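Local coordinates for protein butyrophilin subfamily 1 member A1 (PDB 4HH8) that probably takes part in secreting milk-fat droplets and in restraining T-cell proliferation, using an extracellular region built of two immunoglobulin-like domains, at residues A[14-20]-A[117-123]; A[47-53]-A[108-114]; A[32-36]-A[122-126]. The protein carries 1 engineered substitution. The contacts are given in a common frame with arbitrary orientation. Numbering follows the deposited sequence.

Contact 1 of 3, residues A[14-20]-A[117-123]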
loop_
_atom_site.group_PDB
_atom_site.type_symbol
_atom_site.label_atom_id
_atom_site.label_comp_id
_atom_site.label_asym_id
_atom_site.label_seq_id
_atom_site.Cartn_x
_atom_site.Cartn_y
_atom_site.Cartn_z
ATOM N N PRO A 14 -8.688 -29.775 -15.453
ATOM C CA PRO A 14 -8.192 -30.727 -14.468
ATOM C C PRO A 14 -7.268 -30.100 -13.393
ATOM O O PRO A 14 -6.462 -30.787 -12.795
ATOM C CB PRO A 14 -7.421 -31.728 -15.340
ATOM C CG PRO A 14 -6.949 -30.913 -16.537
ATOM C CD PRO A 14 -7.988 -29.864 -16.755
ATOM N N PHE A 15 -7.409 -28.799 -13.147
ATOM C CA PHE A 15 -6.621 -28.102 -12.139
ATOM C C PHE A 15 -7.339 -26.843 -11.707
ATOM O O PHE A 15 -8.173 -26.312 -12.445
ATOM C CB PHE A 15 -5.236 -27.720 -12.692
ATOM C CG PHE A 15 -5.272 -26.813 -13.907
ATOM C CD1 PHE A 15 -5.486 -25.442 -13.779
ATOM C CD2 PHE A 15 -5.053 -27.329 -15.178
ATOM C CE1 PHE A 15 -5.496 -24.600 -14.904
ATOM C CE2 PHE A 15 -5.051 -26.491 -16.316
ATOM C CZ PHE A 15 -5.275 -25.132 -16.171
ATOM N N ASP A 16 -6.999 -26.362 -10.516
ATOM C CA ASP A 16 -7.413 -25.017 -10.117
ATOM C C ASP A 16 -6.209 -24.130 -9.822
ATOM O O ASP A 16 -5.064 -24.591 -9.671
ATOM C CB ASP A 16 -8.398 -25.027 -8.921
ATOM C CG ASP A 16 -9.716 -25.744 -9.249
ATOM O OD1 ASP A 16 -10.441 -25.298 -10.185
ATOM O OD2 ASP A 16 -10.020 -26.770 -8.573
ATOM N N VAL A 17 -6.502 -22.845 -9.767
ATOM C CA VAL A 17 -5.524 -21.805 -9.515
ATOM C C VAL A 17 -5.993 -21.122 -8.237
ATOM O O VAL A 17 -7.103 -20.635 -8.183
ATOM C CB VAL A 17 -5.480 -20.791 -10.674
ATOM C CG1 VAL A 17 -4.687 -19.552 -10.261
ATOM C CG2 VAL A 17 -4.874 -21.410 -11.879
ATOM N N ILE A 18 -5.132 -21.103 -7.225
ATOM C CA ILE A 18 -5.444 -20.517 -5.939
ATOM C C ILE A 18 -4.650 -19.240 -5.697
ATOM O O ILE A 18 -3.438 -19.236 -5.851
ATOM C CB ILE A 18 -5.105 -21.510 -4.791
ATOM C CG1 ILE A 18 -5.574 -22.920 -5.134
ATOM C CG2 ILE A 18 -5.780 -21.057 -3.476
ATOM C CD1 ILE A 18 -5.162 -23.966 -4.103
ATOM N N GLY A 19 -5.313 -18.161 -5.288
ATOM C CA GLY A 19 -4.597 -16.951 -4.883
ATOM C C GLY A 19 -4.285 -16.958 -3.389
ATOM O O GLY A 19 -4.692 -17.870 -2.681
ATOM N N PRO A 20 -3.545 -15.953 -2.894
ATOM C CA PRO A 20 -3.220 -15.988 -1.447
ATOM C C PRO A 20 -4.438 -15.808 -0.533
ATOM O O PRO A 20 -5.425 -15.188 -0.944
ATOM C CB PRO A 20 -2.238 -14.818 -1.259
ATOM C CG PRO A 20 -1.933 -14.294 -2.669
ATOM C CD PRO A 20 -3.034 -14.742 -3.567
ATOM N N ASN A 117 -7.453 -25.823 -21.410
ATOM C CA ASN A 117 -7.768 -25.716 -19.987
ATOM C C ASN A 117 -7.146 -24.454 -19.380
ATOM O O ASN A 117 -5.926 -24.263 -19.411
ATOM C CB ASN A 117 -7.255 -26.941 -19.225
ATOM C CG ASN A 117 -7.666 -28.279 -19.867
ATOM O OD1 ASN A 117 -8.828 -28.512 -20.169
ATOM N ND2 ASN A 117 -6.702 -29.168 -20.029
ATOM N N TYR A 118 -7.991 -23.592 -18.835
ATOM C CA TYR A 118 -7.517 -22.423 -18.113
ATOM C C TYR A 118 -8.261 -22.269 -16.800
ATOM O O TYR A 118 -9.394 -22.737 -16.663
ATOM C CB TYR A 118 -7.667 -21.154 -18.952
ATOM C CG TYR A 118 -9.069 -20.934 -19.495
ATOM C CD1 TYR A 118 -9.976 -20.089 -18.846
ATOM C CD2 TYR A 118 -9.487 -21.577 -20.670
ATOM C CE1 TYR A 118 -11.283 -19.891 -19.354
ATOM C CE2 TYR A 118 -10.779 -21.396 -21.183
ATOM C CZ TYR A 118 -11.671 -20.554 -20.528
ATOM O OH TYR A 118 -12.937 -20.387 -21.066
ATOM N N GLU A 119 -7.605 -21.617 -15.841
ATOM C CA GLU A 119 -8.217 -21.222 -14.586
ATOM C C GLU A 119 -7.526 -19.962 -14.064
ATOM O O GLU A 119 -6.429 -19.614 -14.513
ATOM C CB GLU A 119 -8.156 -22.359 -13.560
ATOM C CG GLU A 119 -8.862 -22.050 -12.228
ATOM C CD GLU A 119 -10.355 -21.789 -12.376
ATOM O OE1 GLU A 119 -11.105 -22.783 -12.490
ATOM O OE2 GLU A 119 -10.772 -20.597 -12.371
ATOM N N GLU A 120 -8.184 -19.275 -13.136
ATOM C CA GLU A 120 -7.654 -18.036 -12.574
ATOM C C GLU A 120 -8.047 -17.740 -11.117
ATOM O O GLU A 120 -8.982 -18.335 -10.542
ATOM C CB GLU A 120 -7.993 -16.847 -13.471
ATOM C CG GLU A 120 -9.472 -16.573 -13.530
ATOM C CD GLU A 120 -9.783 -15.380 -14.379
ATOM O OE1 GLU A 120 -9.773 -15.516 -15.620
ATOM O OE2 GLU A 120 -10.046 -14.308 -13.801
ATOM N N ALA A 121 -7.296 -16.813 -10.523
ATOM C CA ALA A 121 -7.512 -16.404 -9.148
ATOM C C ALA A 121 -7.190 -14.942 -9.040
ATOM O O ALA A 121 -6.822 -14.317 -10.022
ATOM C CB ALA A 121 -6.645 -17.211 -8.205
ATOM N N ILE A 122 -7.319 -14.415 -7.833
ATOM C CA ILE A 122 -7.238 -12.996 -7.558
ATOM C C ILE A 122 -6.137 -12.809 -6.540
ATOM O O ILE A 122 -6.050 -13.584 -5.599
ATOM C CB ILE A 122 -8.599 -12.490 -6.993
ATOM C CG1 ILE A 122 -9.641 -12.467 -8.114
ATOM C CG2 ILE A 122 -8.498 -11.103 -6.328
ATOM C CD1 ILE A 122 -11.079 -12.297 -7.647
ATOM N N VAL A 123 -5.268 -11.826 -6.761
ATOM C CA VAL A 123 -4.307 -11.378 -5.742
ATOM C C VAL A 123 -4.521 -9.888 -5.511
ATOM O O VAL A 123 -4.682 -9.105 -6.473
ATOM C CB VAL A 123 -2.837 -11.584 -6.180
ATOM C CG1 VAL A 123 -1.862 -11.516 -4.963
ATOM C CG2 VAL A 123 -2.660 -12.883 -6.886
HETATM O O HOH W 1 -9.907 -20.326 -8.930
#
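Strands 16-18 and 117-123 run side by side in the same direction, 11° apart with 5.5 Å between axes, yet the two segments share no direct hydrogen bond. At the start of 117-123, Asn117 lies against Pro14, with CG of Asn117 3.5 Å from CD of Pro14, while its carbonyl oxygen approaches the edge of the Phe15 ring (Asn117 O to Phe15 CZ, 3.4 Å). Glu119 next spreads its aliphatic part: its CB is 3.7 Å from Phe15 CE1 and its CG 3.5 Å from Val17 N. Its acid faces a like charge, Glu119 OE1 being 3.5 Å from Asp16 OD1, but Glu119 OE2 accepts a bond from Glu120 N (3.0 Å). At Glu120 a water spans the gap, donating to Glu120 O (2.7 Å) and Val17 O (2.9 Å). Ala121 CB touches Val17 CG1 (3.7 Å) and Gly19 N (3.3 Å). Beyond it, a CB on Gly19 would lie only 2.2 Å from Ile122 O. Val123 CG1 closes the row on Pro20 CG (3.6 Å). Since each strand pairs with its own sheet, 16-18 with 32-39 and 117-123 with 106-114, the pair marks the A-to-G edge of an immunoglobulin V-set sandwich, where the two sheets approach each other.

Contact 2 of 3, residues A[47-53]-A[108-114]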
loop_
_atom_site.group_PDB
_atom_site.type_symbol
_atom_site.label_atom_id
_atom_site.label_comp_id
_atom_site.label_asym_id
_atom_site.label_seq_id
_atom_site.Cartn_x
_atom_site.Cartn_y
_atom_site.Cartn_z
HETATM N N MSE A 47 3.435 -23.556 -19.201
HETATM C CA MSE A 47 2.060 -23.092 -19.265
HETATM C C MSE A 47 2.041 -21.622 -19.628
HETATM O O MSE A 47 3.025 -20.936 -19.457
HETATM C CB MSE A 47 1.388 -23.255 -17.900
HETATM C CG MSE A 47 1.019 -24.675 -17.578
HETATM SE SE MSE A 47 -0.202 -24.728 -16.048
HETATM C CE MSE A 47 -1.886 -24.222 -16.829
ATOM N N GLU A 48 0.918 -21.136 -20.111
ATOM C CA GLU A 48 0.753 -19.709 -20.199
ATOM C C GLU A 48 0.410 -19.186 -18.814
ATOM O O GLU A 48 -0.606 -19.584 -18.234
ATOM C CB GLU A 48 -0.336 -19.308 -21.211
ATOM C CG GLU A 48 -0.654 -17.793 -21.201
ATOM C CD GLU A 48 -1.827 -17.409 -22.113
ATOM O OE1 GLU A 48 -1.918 -17.970 -23.220
ATOM O OE2 GLU A 48 -2.656 -16.542 -21.726
ATOM N N LEU A 49 1.282 -18.311 -18.315
ATOM C CA LEU A 49 1.140 -17.595 -17.040
ATOM C C LEU A 49 0.886 -16.123 -17.340
ATOM O O LEU A 49 1.756 -15.479 -17.907
ATOM C CB LEU A 49 2.425 -17.717 -16.213
ATOM C CG LEU A 49 2.962 -19.151 -16.017
ATOM C CD1 LEU A 49 4.314 -19.159 -15.354
ATOM C CD2 LEU A 49 1.991 -20.080 -15.258
ATOM N N ARG A 50 -0.282 -15.597 -16.981
ATOM C CA ARG A 50 -0.625 -14.205 -17.269
ATOM C C ARG A 50 -1.077 -13.490 -16.001
ATOM O O ARG A 50 -2.014 -13.940 -15.347
ATOM C CB ARG A 50 -1.756 -14.129 -18.300
ATOM C CG ARG A 50 -2.148 -12.701 -18.684
ATOM C CD ARG A 50 -3.424 -12.623 -19.562
ATOM N NE ARG A 50 -3.177 -13.254 -20.855
ATOM C CZ ARG A 50 -2.827 -12.624 -21.975
ATOM N NH1 ARG A 50 -2.687 -11.297 -22.014
ATOM N NH2 ARG A 50 -2.606 -13.341 -23.073
ATOM N N TRP A 51 -0.431 -12.398 -15.640
ATOM C CA TRP A 51 -0.989 -11.538 -14.595
ATOM C C TRP A 51 -1.542 -10.296 -15.271
ATOM O O TRP A 51 -0.927 -9.757 -16.196
ATOM C CB TRP A 51 0.078 -11.153 -13.576
ATOM C CG TRP A 51 0.256 -12.098 -12.448
ATOM C CD1 TRP A 51 -0.110 -11.897 -11.169
ATOM C CD2 TRP A 51 0.884 -13.383 -12.491
ATOM N NE1 TRP A 51 0.251 -12.968 -10.397
ATOM C CE2 TRP A 51 0.864 -13.895 -11.187
ATOM C CE3 TRP A 51 1.527 -14.113 -13.498
ATOM C CZ2 TRP A 51 1.404 -15.136 -10.851
ATOM C CZ3 TRP A 51 2.071 -15.355 -13.176
ATOM C CH2 TRP A 51 2.000 -15.853 -11.847
ATOM N N PHE A 52 -2.721 -9.854 -14.849
ATOM C CA PHE A 52 -3.315 -8.665 -15.444
ATOM C C PHE A 52 -4.159 -7.925 -14.425
ATOM O O PHE A 52 -4.451 -8.442 -13.332
ATOM C CB PHE A 52 -4.110 -9.014 -16.717
ATOM C CG PHE A 52 -5.327 -9.890 -16.485
ATOM C CD1 PHE A 52 -6.590 -9.320 -16.336
ATOM C CD2 PHE A 52 -5.210 -11.278 -16.447
ATOM C CE1 PHE A 52 -7.712 -10.091 -16.139
ATOM C CE2 PHE A 52 -6.325 -12.078 -16.264
ATOM C CZ PHE A 52 -7.599 -11.478 -16.118
ATOM N N ARG A 53 -4.559 -6.714 -14.785
ATOM C CA ARG A 53 -5.373 -5.917 -13.898
ATOM C C ARG A 53 -6.793 -5.833 -14.428
ATOM O O ARG A 53 -7.612 -6.719 -14.179
ATOM C CB ARG A 53 -4.718 -4.563 -13.680
ATOM C CG ARG A 53 -3.551 -4.686 -12.712
ATOM C CD ARG A 53 -2.870 -3.413 -12.427
ATOM N NE ARG A 53 -3.532 -2.648 -11.386
ATOM C CZ ARG A 53 -3.035 -1.520 -10.888
ATOM N NH1 ARG A 53 -1.893 -1.045 -11.355
ATOM N NH2 ARG A 53 -3.682 -0.844 -9.956
ATOM N N TYR A 108 -5.307 -7.821 -8.761
ATOM C CA TYR A 108 -4.657 -8.438 -9.910
ATOM C C TYR A 108 -5.312 -9.773 -10.116
ATOM O O TYR A 108 -5.844 -10.354 -9.165
ATOM C CB TYR A 108 -3.164 -8.651 -9.635
ATOM C CG TYR A 108 -2.385 -7.377 -9.584
ATOM C CD1 TYR A 108 -1.540 -7.007 -10.654
ATOM C CD2 TYR A 108 -2.495 -6.507 -8.493
ATOM C CE1 TYR A 108 -0.806 -5.824 -10.618
ATOM C CE2 TYR A 108 -1.780 -5.294 -8.453
ATOM C CZ TYR A 108 -0.929 -4.972 -9.505
ATOM O OH TYR A 108 -0.212 -3.795 -9.481
ATOM N N ARG A 109 -5.266 -10.272 -11.343
ATOM C CA ARG A 109 -5.725 -11.611 -11.613
ATOM C C ARG A 109 -4.588 -12.457 -12.180
ATOM O O ARG A 109 -3.841 -12.006 -13.044
ATOM C CB ARG A 109 -6.936 -11.577 -12.553
ATOM C CG ARG A 109 -8.175 -10.900 -11.931
ATOM C CD ARG A 109 -9.433 -11.348 -12.675
ATOM N NE ARG A 109 -10.688 -10.765 -12.176
ATOM C CZ ARG A 109 -11.536 -11.365 -11.339
ATOM N NH1 ARG A 109 -11.277 -12.579 -10.861
ATOM N NH2 ARG A 109 -12.656 -10.742 -10.969
ATOM N N CYS A 110 -4.462 -13.686 -11.693
ATOM C CA CYS A 110 -3.450 -14.612 -12.222
ATOM C C CYS A 110 -4.111 -15.727 -12.990
ATOM O O CYS A 110 -4.913 -16.484 -12.434
ATOM C CB CYS A 110 -2.602 -15.207 -11.114
ATOM S SG CYS A 110 -3.599 -16.041 -9.827
ATOM N N PHE A 111 -3.721 -15.849 -14.253
ATOM C CA PHE A 111 -4.319 -16.780 -15.183
ATOM C C PHE A 111 -3.261 -17.796 -15.638
ATOM O O PHE A 111 -2.163 -17.411 -16.044
ATOM C CB PHE A 111 -4.837 -15.940 -16.344
ATOM C CG PHE A 111 -5.452 -16.713 -17.460
ATOM C CD1 PHE A 111 -6.799 -17.091 -17.407
ATOM C CD2 PHE A 111 -4.724 -16.981 -18.616
ATOM C CE1 PHE A 111 -7.385 -17.771 -18.469
ATOM C CE2 PHE A 111 -5.286 -17.660 -19.681
ATOM C CZ PHE A 111 -6.627 -18.056 -19.614
ATOM N N PHE A 112 -3.607 -19.080 -15.539
ATOM C CA PHE A 112 -2.771 -20.215 -15.945
ATOM C C PHE A 112 -3.499 -20.934 -17.073
ATOM O O PHE A 112 -4.645 -21.299 -16.890
ATOM C CB PHE A 112 -2.653 -21.229 -14.817
ATOM C CG PHE A 112 -1.748 -20.828 -13.713
ATOM C CD1 PHE A 112 -0.623 -21.579 -13.429
ATOM C CD2 PHE A 112 -2.031 -19.729 -12.921
ATOM C CE1 PHE A 112 0.217 -21.223 -12.377
ATOM C CE2 PHE A 112 -1.186 -19.357 -11.884
ATOM C CZ PHE A 112 -0.075 -20.092 -11.611
ATOM N N ARG A 113 -2.837 -21.166 -18.207
ATOM C CA ARG A 113 -3.443 -21.917 -19.311
ATOM C C ARG A 113 -2.536 -23.007 -19.876
ATOM O O ARG A 113 -1.364 -22.758 -20.160
ATOM C CB ARG A 113 -3.886 -21.000 -20.464
ATOM C CG ARG A 113 -4.078 -21.770 -21.824
ATOM C CD ARG A 113 -4.467 -20.881 -23.006
ATOM N NE ARG A 113 -5.818 -20.377 -22.805
ATOM C CZ ARG A 113 -6.480 -19.580 -23.644
ATOM N NH1 ARG A 113 -5.929 -19.167 -24.798
ATOM N NH2 ARG A 113 -7.710 -19.187 -23.322
ATOM N N GLN A 114 -3.098 -24.205 -20.040
ATOM C CA GLN A 114 -2.484 -25.265 -20.835
ATOM C C GLN A 114 -3.479 -25.711 -21.915
ATOM O O GLN A 114 -4.541 -26.257 -21.611
ATOM C CB GLN A 114 -2.043 -26.436 -19.961
ATOM C CG GLN A 114 -0.863 -27.215 -20.532
ATOM C CD GLN A 114 -0.390 -28.320 -19.581
ATOM O OE1 GLN A 114 -1.175 -29.200 -19.175
ATOM N NE2 GLN A 114 0.893 -28.275 -19.210
#
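Leu49, Trp51, Cys110 and Phe112 form the apolar centre, on the sheet face that looks into the sandwich. Cys110 CB sits over the five-membered ring of Trp51, 3.9 Å from its centroid and 21° off the normal. Leu49 CD2 makes the equivalent CH-pi contact with Phe112 (3.9 Å, 30°). Selenomethionine Met47 reaches the edge of the same Phe112 ring, SE to centroid 5.5 Å. Cys110 is also joined by a disulfide to Cys36 in the facing sheet. Six backbone bonds hold the ladder, two in each of the pairs Glu48-Arg113, Arg50-Phe111 and Phe52-Arg109; all are 2.7-3.0 Å between N and O, and the strand directions differ by 167°. On the outward face, Arg109 CB covers the Phe52 ring (3.9 Å to its centroid), and Phe111 presents its edge to Glu48 OE2 (Phe111 CE2 to OE2, 3.5 Å). There Arg50 NE and Glu48 OE2 form a salt bridge at 3.4 Å whose hydrogen bond is weak; Arg50 NH1 bonds more strongly to Val56 O. At the far end Arg53 CG packs over the Tyr108 ring, 4.0 Å from its centroid, while its guanidinium reaches Ser103 O. Tyr108 OH bonds to Asp104 O four residues earlier, a tyrosine corner. Central antiparallel C and F strands, with a core tryptophan against the disulfide cysteine, are a hallmark of the immunoglobulin fold, here in a V-set domain.

Contact 3 of 3, residues A[32-36]-A[122-126]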
loop_
_atom_site.group_PDB
_atom_site.type_symbol
_atom_site.label_atom_id
_atom_site.label_comp_id
_atom_site.label_asym_id
_atom_site.label_seq_id
_atom_site.Cartn_x
_atom_site.Cartn_y
_atom_site.Cartn_z
ATOM N N ALA A 32 7.439 -6.228 -4.651
ATOM C CA ALA A 32 6.405 -7.095 -4.150
ATOM C C ALA A 32 6.302 -8.319 -5.032
ATOM O O ALA A 32 6.579 -8.265 -6.232
ATOM C CB ALA A 32 5.066 -6.394 -4.108
ATOM N N GLU A 33 5.845 -9.403 -4.426
ATOM C CA GLU A 33 5.623 -10.652 -5.122
ATOM C C GLU A 33 4.175 -11.018 -4.992
ATOM O O GLU A 33 3.655 -11.022 -3.885
ATOM C CB GLU A 33 6.542 -11.752 -4.558
ATOM C CG GLU A 33 8.046 -11.426 -4.875
ATOM C CD GLU A 33 9.004 -12.601 -4.571
ATOM O OE1 GLU A 33 8.539 -13.737 -4.424
ATOM O OE2 GLU A 33 10.223 -12.377 -4.439
ATOM N N LEU A 34 3.543 -11.305 -6.132
ATOM C CA LEU A 34 2.143 -11.692 -6.238
ATOM C C LEU A 34 2.052 -13.169 -6.585
ATOM O O LEU A 34 2.158 -13.531 -7.733
ATOM C CB LEU A 34 1.438 -10.892 -7.318
ATOM C CG LEU A 34 1.098 -9.429 -7.016
ATOM C CD1 LEU A 34 2.188 -8.710 -6.231
ATOM C CD2 LEU A 34 0.807 -8.708 -8.308
ATOM N N PRO A 35 1.831 -14.029 -5.585
ATOM C CA PRO A 35 1.901 -15.495 -5.814
ATOM C C PRO A 35 0.567 -16.052 -6.222
ATOM O O PRO A 35 -0.475 -15.469 -5.914
ATOM C CB PRO A 35 2.329 -16.047 -4.457
ATOM C CG PRO A 35 1.922 -14.888 -3.403
ATOM C CD PRO A 35 1.487 -13.667 -4.196
ATOM N N CYS A 36 0.595 -17.119 -6.998
ATOM C CA CYS A 36 -0.569 -17.945 -7.253
ATOM C C CYS A 36 -0.024 -19.350 -7.483
ATOM O O CYS A 36 1.126 -19.516 -7.921
ATOM C CB CYS A 36 -1.339 -17.484 -8.477
ATOM S SG CYS A 36 -2.280 -15.990 -8.253
ATOM N N ILE A 122 -7.319 -14.415 -7.833
ATOM C CA ILE A 122 -7.238 -12.996 -7.558
ATOM C C ILE A 122 -6.137 -12.809 -6.540
ATOM O O ILE A 122 -6.050 -13.584 -5.599
ATOM C CB ILE A 122 -8.599 -12.490 -6.993
ATOM C CG1 ILE A 122 -9.641 -12.467 -8.114
ATOM C CG2 ILE A 122 -8.498 -11.103 -6.328
ATOM C CD1 ILE A 122 -11.079 -12.297 -7.647
ATOM N N VAL A 123 -5.268 -11.826 -6.761
ATOM C CA VAL A 123 -4.307 -11.378 -5.742
ATOM C C VAL A 123 -4.521 -9.888 -5.511
ATOM O O VAL A 123 -4.682 -9.105 -6.473
ATOM C CB VAL A 123 -2.837 -11.584 -6.180
ATOM C CG1 VAL A 123 -1.862 -11.516 -4.963
ATOM C CG2 VAL A 123 -2.660 -12.883 -6.886
ATOM N N HIS A 124 -4.553 -9.485 -4.247
ATOM C CA HIS A 124 -4.739 -8.089 -3.932
ATOM C C HIS A 124 -3.387 -7.598 -3.535
ATOM O O HIS A 124 -2.763 -8.196 -2.682
ATOM C CB HIS A 124 -5.755 -7.872 -2.798
ATOM C CG HIS A 124 -7.142 -8.336 -3.131
ATOM N ND1 HIS A 124 -8.000 -7.615 -3.944
ATOM C CD2 HIS A 124 -7.822 -9.453 -2.762
ATOM C CE1 HIS A 124 -9.150 -8.261 -4.052
ATOM N NE2 HIS A 124 -9.066 -9.384 -3.349
ATOM N N LEU A 125 -2.899 -6.558 -4.213
ATOM C CA LEU A 125 -1.724 -5.838 -3.742
ATOM C C LEU A 125 -2.152 -4.637 -2.909
ATOM O O LEU A 125 -2.954 -3.829 -3.341
ATOM C CB LEU A 125 -0.867 -5.375 -4.918
ATOM C CG LEU A 125 0.416 -4.694 -4.448
ATOM C CD1 LEU A 125 1.239 -5.631 -3.565
ATOM C CD2 LEU A 125 1.210 -4.206 -5.633
ATOM N N LYS A 126 -1.647 -4.533 -1.693
ATOM C CA LYS A 126 -1.921 -3.359 -0.862
ATOM C C LYS A 126 -0.641 -2.605 -0.673
ATOM O O LYS A 126 0.241 -3.119 -0.044
ATOM C CB LYS A 126 -2.436 -3.762 0.532
ATOM C CG LYS A 126 -3.877 -4.284 0.573
ATOM C CD LYS A 126 -4.865 -3.190 0.370
ATOM C CE LYS A 126 -6.221 -3.639 0.793
ATOM N NZ LYS A 126 -7.107 -2.492 0.581
#
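Across the sandwich, strand 32-36 faces strand 122-126 at 7.6 Å between axes and nearly antiparallel (163°), so the gap is filled mostly by side chains. The main bump is Val123, which gives up 81 Å² to the other strand. It enters a hollow floored by the backbone of Pro35 and walled by Leu34 and Cys36: Val123 CG1 lies 4.1 Å from both Leu34 CB and Pro35 CD, whereas Val123 CG2 meets Pro35 O at 3.5 Å and Cys36 SG at 3.4 Å. The CA-to-CB bond of Pro35 points away, so it is the CD edge of the ring and the carbonyl that line the pocket. Two residues on, Leu125 provides a second bump. Its CD1 settles between Ala32 CB (3.9 Å) and Leu34 CD1 (4.2 Å), the small Ala32 side chain offering a shallow seat. Leu34 therefore stands as a ridge between the two knobs, touching each. Ile24 and Ala26 of strand 24-27 also touch these residues, and Tyr108 backs both Leu34 and Leu125. The chemistry is almost wholly apolar. With hydrogen bonding between the segments absent, their cohesion probably rests on close fit and exclusion of water, as in a hydrophobic core, with the neighbouring Cys36-Cys110 disulfide tying the sheets covalently.

Overall arrangement
All three contacts belong to the N-terminal V-type domain, with centres 8 Å (contacts 1 and 2), 12 Å (2 and 3) and 13 Å (1 and 3) apart. Along the chain the first segments come in the order 14-20, 32-36, 47-53, followed by 108-114 and then the overlapping 117-123 and 122-126. Contacts 1 and 3 share Ile122 and Val123 on strand 117-128, which neighbours strand 106-114 of contact 2 in one sheet; strands 16-18 and 32-39 lie together in the other. Thus contact 2 pairs strands within a sheet, while contacts 1 and 3 join the two sheets. The Cys36-Cys110 disulfide links contacts 2 and 3 covalently, pinning the sandwich of this extracellular domain.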